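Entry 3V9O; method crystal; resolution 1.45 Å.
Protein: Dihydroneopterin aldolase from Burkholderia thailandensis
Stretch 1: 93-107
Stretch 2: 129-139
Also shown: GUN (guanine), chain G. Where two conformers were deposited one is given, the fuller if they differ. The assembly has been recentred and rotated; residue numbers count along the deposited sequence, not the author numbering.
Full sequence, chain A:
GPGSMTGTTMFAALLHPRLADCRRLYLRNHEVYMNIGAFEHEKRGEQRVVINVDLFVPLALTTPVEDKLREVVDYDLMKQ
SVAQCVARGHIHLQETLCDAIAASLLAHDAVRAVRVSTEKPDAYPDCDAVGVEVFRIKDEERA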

ATOM      1  N   LEU A  93      15.349  -1.594 -22.265  1.00 19.26           N
ATOM      2  CA  LEU A  93      14.552  -0.766 -21.360  1.00 17.50           C
ATOM      3  C   LEU A  93      13.645  -1.578 -20.471  1.00 15.60           C
ATOM      4  O   LEU A  93      13.073  -2.609 -20.888  1.00 17.20           O
ATOM      5  CB  LEU A  93      13.652   0.165 -22.203  1.00 19.76           C
ATOM      6  CG  LEU A  93      14.324   1.101 -23.159  1.00 21.00           C
ATOM      7  CD1 LEU A  93      13.263   1.871 -23.941  1.00 24.57           C
ATOM      8  CD2 LEU A  93      15.174   2.018 -22.339  1.00 23.74           C
ATOM      9  N   GLN A  94      13.415  -1.105 -19.244  1.00 13.73           N
ATOM     10  CA  GLN A  94      12.424  -1.717 -18.364  1.00 13.77           C
ATOM     11  C   GLN A  94      11.041  -1.678 -19.009  1.00 14.77           C
ATOM     12  O   GLN A  94      10.305  -2.658 -18.876  1.00 15.43           O
ATOM     13  CB  GLN A  94      12.365  -1.011 -17.004  1.00 13.81           C
ATOM     14  CG  GLN A  94      13.633  -1.247 -16.162  1.00 15.25           C
ATOM     15  CD  GLN A  94      13.357  -1.038 -14.682  1.00 14.90           C
ATOM     16  OE1 GLN A  94      12.409  -1.567 -14.123  1.00 16.19           O
ATOM     17  NE2 GLN A  94      14.202  -0.249 -14.000  1.00 13.22           N
ATOM     18  N   GLU A  95      10.674  -0.607 -19.703  1.00 14.19           N
ATOM     19  CA  GLU A  95       9.373  -0.538 -20.369  1.00 14.97           C
ATOM     20  C   GLU A  95       9.193  -1.688 -21.337  1.00 17.26           C
ATOM     21  O   GLU A  95       8.105  -2.243 -21.411  1.00 16.20           O
ATOM     22  CB  GLU A  95       9.212   0.757 -21.156  1.00 15.96           C
ATOM     23  CG  GLU A  95       8.967   2.011 -20.282  1.00 16.30           C
ATOM     24  CD  GLU A  95      10.229   2.640 -19.680  1.00 17.85           C
ATOM     25  OE1 GLU A  95      11.339   2.054 -19.659  1.00 16.27           O
ATOM     26  OE2 GLU A  95      10.104   3.783 -19.212  1.00 17.91           O
ATOM     27  N   THR A  96      10.244  -2.051 -22.057  1.00 16.92           N
ATOM     28  CA  THR A  96      10.116  -3.162 -23.026  1.00 15.91           C
ATOM     29  C   THR A  96       9.722  -4.455 -22.316  1.00 16.98           C
ATOM     30  O   THR A  96       8.796  -5.145 -22.743  1.00 18.97           O
ATOM     31  CB  THR A  96      11.383  -3.306 -23.777  1.00 17.24           C
ATOM     32  OG1 THR A  96      11.603  -2.094 -24.525  1.00 20.09           O
ATOM     33  CG2 THR A  96      11.336  -4.470 -24.743  1.00 19.88           C
ATOM     34  N   LEU A  97      10.340  -4.755 -21.187  1.00 14.85           N
ATOM     35  CA  LEU A  97      10.029  -5.973 -20.454  1.00 15.42           C
ATOM     36  C   LEU A  97       8.680  -5.860 -19.796  1.00 15.13           C
ATOM     37  O   LEU A  97       7.878  -6.815 -19.890  1.00 15.92           O
ATOM     38  CB  LEU A  97      11.133  -6.178 -19.404  1.00 16.35           C
ATOM     39  CG  LEU A  97      10.906  -7.404 -18.501  1.00 17.03           C
ATOM     40  CD1 LEU A  97      10.884  -8.689 -19.258  1.00 20.19           C
ATOM     41  CD2 LEU A  97      12.004  -7.461 -17.362  1.00 18.54           C
ATOM     42  N   CYS A  98       8.402  -4.757 -19.122  1.00 13.94           N
ATOM     43  CA  CYS A  98       7.159  -4.608 -18.417  1.00 13.75           C
ATOM     44  C   CYS A  98       5.956  -4.696 -19.355  1.00 14.82           C
ATOM     45  O   CYS A  98       4.983  -5.394 -19.029  1.00 14.22           O
ATOM     46  CB  CYS A  98       7.204  -3.254 -17.692  1.00 14.71           C
ATOM     47  SG  CYS A  98       5.858  -3.010 -16.509  1.00 17.19           S
ATOM     48  N   ASP A  99       6.028  -3.985 -20.450  1.00 15.23           N
ATOM     49  CA  ASP A  99       4.931  -3.968 -21.410  1.00 15.39           C
ATOM     50  C   ASP A  99       4.746  -5.366 -22.017  1.00 17.06           C
ATOM     51  O   ASP A  99       3.575  -5.779 -22.263  1.00 17.25           O
ATOM     52  CB  ASP A  99       5.234  -2.995 -22.538  1.00 15.82           C
ATOM     53  CG  ASP A  99       5.201  -1.504 -22.118  1.00 17.04           C
ATOM     54  OD1 ASP A  99       4.830  -1.166 -20.965  1.00 19.78           O
ATOM     55  OD2 ASP A  99       5.577  -0.696 -22.992  1.00 19.79           O
ATOM     56  N   ALA A 100       5.833  -6.111 -22.274  1.00 15.28           N
ATOM     57  CA  ALA A 100       5.713  -7.432 -22.860  1.00 16.71           C
ATOM     58  C   ALA A 100       5.057  -8.406 -21.903  1.00 14.92           C
ATOM     59  O   ALA A 100       4.213  -9.209 -22.345  1.00 16.34           O
ATOM     60  CB  ALA A 100       7.081  -7.960 -23.304  1.00 17.66           C
ATOM     61  N   ILE A 101       5.341  -8.327 -20.601  1.00 14.03           N
ATOM     62  CA  ILE A 101       4.743  -9.209 -19.626  1.00 14.99           C
ATOM     63  C   ILE A 101       3.266  -8.867 -19.545  1.00 14.86           C
ATOM     64  O   ILE A 101       2.405  -9.785 -19.555  1.00 14.69           O
ATOM     65  CB  ILE A 101       5.404  -9.038 -18.260  1.00 14.44           C
ATOM     66  CG1 ILE A 101       6.830  -9.593 -18.314  1.00 14.79           C
ATOM     67  CG2 ILE A 101       4.633  -9.847 -17.169  1.00 13.47           C
ATOM     68  CD1 ILE A 101       7.681  -9.055 -17.117  1.00 14.55           C
ATOM     69  N   ALA A 102       2.940  -7.569 -19.485  1.00 14.16           N
ATOM     70  CA  ALA A 102       1.526  -7.207 -19.419  1.00 14.30           C
ATOM     71  C   ALA A 102       0.756  -7.674 -20.652  1.00 14.66           C
ATOM     72  O   ALA A 102      -0.371  -8.206 -20.506  1.00 16.19           O
ATOM     73  CB  ALA A 102       1.351  -5.692 -19.233  1.00 14.19           C
ATOM     74  N   ALA A 103       1.309  -7.507 -21.847  1.00 14.85           N
ATOM     75  CA  ALA A 103       0.599  -7.932 -23.063  1.00 16.45           C
ATOM     76  C   ALA A 103       0.399  -9.449 -23.076  1.00 17.26           C
ATOM     77  O   ALA A 103      -0.702  -9.937 -23.458  1.00 17.71           O
ATOM     78  CB  ALA A 103       1.339  -7.476 -24.307  1.00 18.33           C
ATOM     79  N   SER A 104       1.428 -10.196 -22.688  1.00 15.91           N
ATOM     80  CA  SER A 104       1.302 -11.643 -22.615  1.00 14.98           C
ATOM     81  C   SER A 104       0.179 -12.067 -21.688  1.00 15.50           C
ATOM     82  O   SER A 104      -0.621 -12.946 -22.036  1.00 17.53           O
ATOM     83  CB  SER A 104       2.664 -12.208 -22.150  1.00 16.65           C
ATOM     84  OG  SER A 104       2.574 -13.606 -21.973  1.00 20.35           O
ATOM     85  N   LEU A 105       0.116 -11.470 -20.499  1.00 14.13           N
ATOM     86  CA  LEU A 105      -0.866 -11.911 -19.510  1.00 14.09           C
ATOM     87  C   LEU A 105      -2.302 -11.455 -19.851  1.00 14.16           C
ATOM     88  O   LEU A 105      -3.260 -12.143 -19.467  1.00 16.05           O
ATOM     89  CB  LEU A 105      -0.455 -11.364 -18.117  1.00 14.21           C
ATOM     90  CG  LEU A 105       0.698 -12.214 -17.554  1.00 16.42           C
ATOM     91  CD1 LEU A 105       1.238 -11.458 -16.350  1.00 17.27           C
ATOM     92  CD2 LEU A 105       0.304 -13.634 -17.169  1.00 17.56           C
ATOM     93  N   LEU A 106      -2.452 -10.338 -20.564  1.00 14.40           N
ATOM     94  CA  LEU A 106      -3.769  -9.910 -21.034  1.00 16.27           C
ATOM     95  C   LEU A 106      -4.289 -10.835 -22.096  1.00 17.11           C
ATOM     96  O   LEU A 106      -5.493 -10.825 -22.355  1.00 18.75           O
ATOM     97  CB  LEU A 106      -3.698  -8.519 -21.629  1.00 18.00           C
ATOM     98  CG  LEU A 106      -3.634  -7.462 -20.555  1.00 20.01           C
ATOM     99  CD1 LEU A 106      -3.134  -6.149 -21.239  1.00 27.31           C
ATOM    100  CD2 LEU A 106      -4.969  -7.262 -19.816  1.00 22.06           C
ATOM    101  N   ALA A 107      -3.447 -11.651 -22.744  1.00 16.99           N
ATOM    102  CA  ALA A 107      -3.889 -12.423 -23.913  1.00 16.62           C
ATOM    103  C   ALA A 107      -4.564 -13.733 -23.517  1.00 20.33           C
ATOM    104  O   ALA A 107      -4.246 -14.807 -24.026  1.00 24.02           O
ATOM    105  CB  ALA A 107      -2.687 -12.675 -24.871  1.00 20.38           C
ATOM    106  N   ALA A 129      15.402   1.025  -5.175  1.00 12.15           N
ATOM    107  CA  ALA A 129      15.062   0.550  -6.538  1.00 11.92           C
ATOM    108  C   ALA A 129      14.596   1.663  -7.430  1.00 12.06           C
ATOM    109  O   ALA A 129      14.164   2.718  -6.902  1.00 13.09           O
ATOM    110  CB  ALA A 129      13.941  -0.504  -6.465  1.00 15.06           C
ATOM    111  N   VAL A 130      14.662   1.472  -8.734  1.00 11.32           N
ATOM    112  CA  VAL A 130      13.940   2.330  -9.664  1.00 11.64           C
ATOM    113  C   VAL A 130      13.185   1.367 -10.578  1.00 11.71           C
ATOM    114  O   VAL A 130      13.749   0.354 -11.012  1.00 12.95           O
ATOM    115  CB  VAL A 130      14.928   3.272 -10.447  1.00 11.63           C
ATOM    116  CG1 VAL A 130      15.847   2.493 -11.378  1.00 14.61           C
ATOM    117  CG2 VAL A 130      14.159   4.362 -11.220  1.00 14.12           C
ATOM    118  N   GLY A 131      11.956   1.733 -10.882  1.00 11.51           N
ATOM    119  CA  GLY A 131      11.098   0.815 -11.626  1.00 12.39           C
ATOM    120  C   GLY A 131      10.054   1.509 -12.440  1.00 11.58           C
ATOM    121  O   GLY A 131       9.902   2.723 -12.508  1.00 12.30           O
ATOM    122  N   VAL A 132       9.329   0.628 -13.156  1.00 12.34           N
ATOM    123  CA  VAL A 132       8.265   0.981 -14.099  1.00 11.81           C
ATOM    124  C   VAL A 132       7.041   0.123 -13.822  1.00 11.91           C
ATOM    125  O   VAL A 132       7.194  -1.103 -13.610  1.00 13.39           O
ATOM    126  CB  VAL A 132       8.727   0.759 -15.566  1.00 15.33           C
ATOM    127  CG1 VAL A 132       7.535   0.983 -16.580  1.00 19.26           C
ATOM    128  CG2 VAL A 132       9.964   1.656 -15.836  1.00 15.00           C
ATOM    129  N   GLU A 133       5.850   0.707 -13.864  1.00 13.80           N
ATOM    130  CA  GLU A 133       4.617  -0.075 -13.621  1.00 13.65           C
ATOM    131  C   GLU A 133       3.578   0.311 -14.640  1.00 13.64           C
ATOM    132  O   GLU A 133       3.411   1.497 -14.987  1.00 13.74           O
ATOM    133  CB  GLU A 133       4.113   0.214 -12.220  1.00 14.66           C
ATOM    134  CG  GLU A 133       2.773  -0.525 -11.882  1.00 16.08           C
ATOM    135  CD  GLU A 133       2.292  -0.132 -10.545  1.00 22.06           C
ATOM    136  OE1 GLU A 133       1.763   0.969 -10.449  1.00 26.40           O
ATOM    137  OE2 GLU A 133       2.525  -0.885  -9.575  1.00 27.55           O
ATOM    138  N   VAL A 134       2.840  -0.700 -15.104  1.00 14.70           N
ATOM    139  CA  VAL A 134       1.640  -0.476 -15.900  1.00 14.77           C
ATOM    140  C   VAL A 134       0.443  -1.178 -15.301  1.00 13.84           C
ATOM    141  O   VAL A 134       0.610  -2.194 -14.595  1.00 14.86           O
ATOM    142  CB  VAL A 134       1.751  -0.921 -17.351  1.00 17.03           C
ATOM    143  CG1 VAL A 134       2.924  -0.148 -18.031  1.00 19.21           C
ATOM    144  CG2 VAL A 134       1.976  -2.377 -17.492  1.00 18.18           C
ATOM    145  N   PHE A 135      -0.744  -0.688 -15.569  1.00 15.97           N
ATOM    146  CA  PHE A 135      -2.009  -1.303 -15.110  1.00 17.35           C
ATOM    147  C   PHE A 135      -2.979  -1.174 -16.262  1.00 19.38           C
ATOM    148  O   PHE A 135      -3.362  -0.060 -16.633  1.00 23.79           O
ATOM    149  CB  PHE A 135      -2.522  -0.566 -13.851  1.00 20.46           C
ATOM    150  CG  PHE A 135      -3.439  -1.378 -12.926  1.00 29.18           C
ATOM    151  CD1 PHE A 135      -4.262  -2.372 -13.394  1.00 23.91           C
ATOM    152  CD2 PHE A 135      -3.437  -1.123 -11.549  1.00 34.50           C
ATOM    153  CE1 PHE A 135      -5.180  -3.045 -12.523  1.00 26.71           C
ATOM    154  CE2 PHE A 135      -4.284  -1.835 -10.657  1.00 35.35           C
ATOM    155  CZ  PHE A 135      -5.148  -2.805 -11.165  1.00 32.94           C
ATOM    156  N   ARG A 136      -3.299  -2.293 -16.850  1.00 16.89           N
ATOM    157  CA  ARG A 136      -4.132  -2.363 -18.046  0.51 20.63           C
ATOM    158  C   ARG A 136      -5.430  -3.099 -17.739  1.00 19.50           C
ATOM    159  O   ARG A 136      -5.406  -4.211 -17.222  1.00 17.69           O
ATOM    160  CB  ARG A 136      -3.378  -3.116 -19.148  0.51 19.76           C
ATOM    161  CG  ARG A 136      -2.124  -2.406 -19.730  0.51 28.70           C
ATOM    162  CD  ARG A 136      -2.469  -1.123 -20.503  0.51 33.77           C
ATOM    163  NE  ARG A 136      -2.610  -0.024 -19.561  0.51 37.89           N
ATOM    164  CZ  ARG A 136      -3.364   1.059 -19.726  0.51 35.16           C
ATOM    165  NH1 ARG A 136      -4.084   1.244 -20.828  0.51 35.19           N
ATOM    166  NH2 ARG A 136      -3.395   1.959 -18.760  0.51 35.75           N
ATOM    167  N   ILE A 137      -6.559  -2.501 -18.102  1.00 22.98           N
ATOM    168  CA  ILE A 137      -7.863  -3.135 -17.897  1.00 23.69           C
ATOM    169  C   ILE A 137      -8.540  -3.297 -19.222  1.00 26.14           C
ATOM    170  O   ILE A 137      -8.593  -2.347 -20.019  1.00 31.40           O
ATOM    171  CB  ILE A 137      -8.775  -2.288 -16.949  1.00 28.42           C
ATOM    172  CG1 ILE A 137      -8.082  -2.087 -15.580  1.00 32.02           C
ATOM    173  CG2 ILE A 137     -10.141  -2.934 -16.820  1.00 28.99           C
ATOM    174  CD1 ILE A 137      -8.958  -1.341 -14.564  1.00 39.56           C
ATOM    175  N   LYS A 138      -9.092  -4.479 -19.500  1.00 23.81           N
ATOM    176  CA  LYS A 138      -9.852  -4.623 -20.732  1.00 26.68           C
ATOM    177  C   LYS A 138     -11.175  -3.840 -20.710  1.00 31.33           C
ATOM    178  O   LYS A 138     -11.878  -3.861 -19.703  1.00 36.16           O
ATOM    179  CB  LYS A 138     -10.188  -6.089 -20.944  1.00 30.77           C
ATOM    180  CG  LYS A 138      -8.984  -6.872 -21.237  1.00 28.64           C
ATOM    181  CD  LYS A 138      -9.387  -8.289 -21.622  1.00 29.47           C
ATOM    182  CE  LYS A 138      -8.069  -9.060 -21.790  1.00 25.17           C
ATOM    183  NZ  LYS A 138      -8.276 -10.488 -21.821  1.00 24.22           N
ATOM    184  N   ASP A 139     -11.511  -3.183 -21.821  1.00 38.28           N
ATOM    185  CA  ASP A 139     -12.775  -2.448 -21.955  1.00 47.03           C
ATOM    186  C   ASP A 139     -14.009  -3.369 -21.929  1.00 50.57           C
ATOM    187  O   ASP A 139     -13.898  -4.588 -22.120  1.00 45.92           O
ATOM    188  CB  ASP A 139     -12.776  -1.638 -23.260  1.00 55.32           C
TER
HETATM  189  N9  GUN G 145      17.128   5.250 -17.906  1.00 17.40           N
HETATM  190  C8  GUN G 145      18.048   4.211 -17.950  1.00 20.45           C
HETATM  191  N7  GUN G 145      17.445   2.958 -18.186  1.00 18.14           N
HETATM  192  C5  GUN G 145      16.117   3.303 -18.355  1.00 13.85           C
HETATM  193  C6  GUN G 145      14.931   2.470 -18.621  1.00 13.15           C
HETATM  194  O6  GUN G 145      14.944   1.239 -18.785  1.00 15.76           O
HETATM  195  N1  GUN G 145      13.717   3.149 -18.711  1.00 14.94           N
HETATM  196  C2  GUN G 145      13.598   4.517 -18.475  1.00 14.45           C
HETATM  197  N2  GUN G 145      12.355   5.105 -18.500  1.00 15.80           N
HETATM  198  N3  GUN G 145      14.718   5.321 -18.218  1.00 14.37           N
HETATM  199  C4  GUN G 145      15.923   4.649 -18.161  1.00 14.60           C

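Helix 94-106 lies across strand 129-137 with its axis 8.4 Å away at closest approach and the N-to-C directions 33° apart, so both elements run the same general way. The contact buries 569 Å², both sides summed, and Leu106, Val132 and Gln94 have the largest shares.

Gln94 and Val132 define one end, where their CA atoms are 6.5 Å apart. Both CA-to-CB bonds point toward the partner stretch, and Gln94 CB meets Val132 CG2 at 3.8 Å. Beyond this apolar contact the Gln94 side chain, with chi1 in m and chi2 in t, reaches back along the strand: NE2 donates a hydrogen bond to Val130 O at 3.1 Å, and the N-H...O angle of 177° makes it almost linear. Its OE1 rests 3.7 Å from Gly131 CA. The residue also serves the ligand, since Gln94 N donates to guanine O6 at 2.8 Å. Glu95 combines similar roles: its CD lies 4.0 Å from Val132 CG2, while OE1 and OE2 accept from guanine N1 and N2 at 2.8 and 2.7 Å.

One helical turn on, Cys98 SG sits between the two valines, 4.3 Å from Val132 CG1 and 4.1 Å from Val134 CG2. Ala102, a further turn along, places CB 3.8 Å from Val134 CG2. The spacing of four residues on the helix is thus matched by alternate residues of the strand, whereas Glu133 and Phe135 point away.

Leu106 covers the other end. Its CD1 packs 3.7 Å from Arg136 CB, and its CD2 lies 4.1 Å from Lys138 CE. The extended Lys138 side chain, with all four chi angles in t except chi1 in m, carries NZ to Leu106 O, where it donates a hydrogen bond of 2.9 Å.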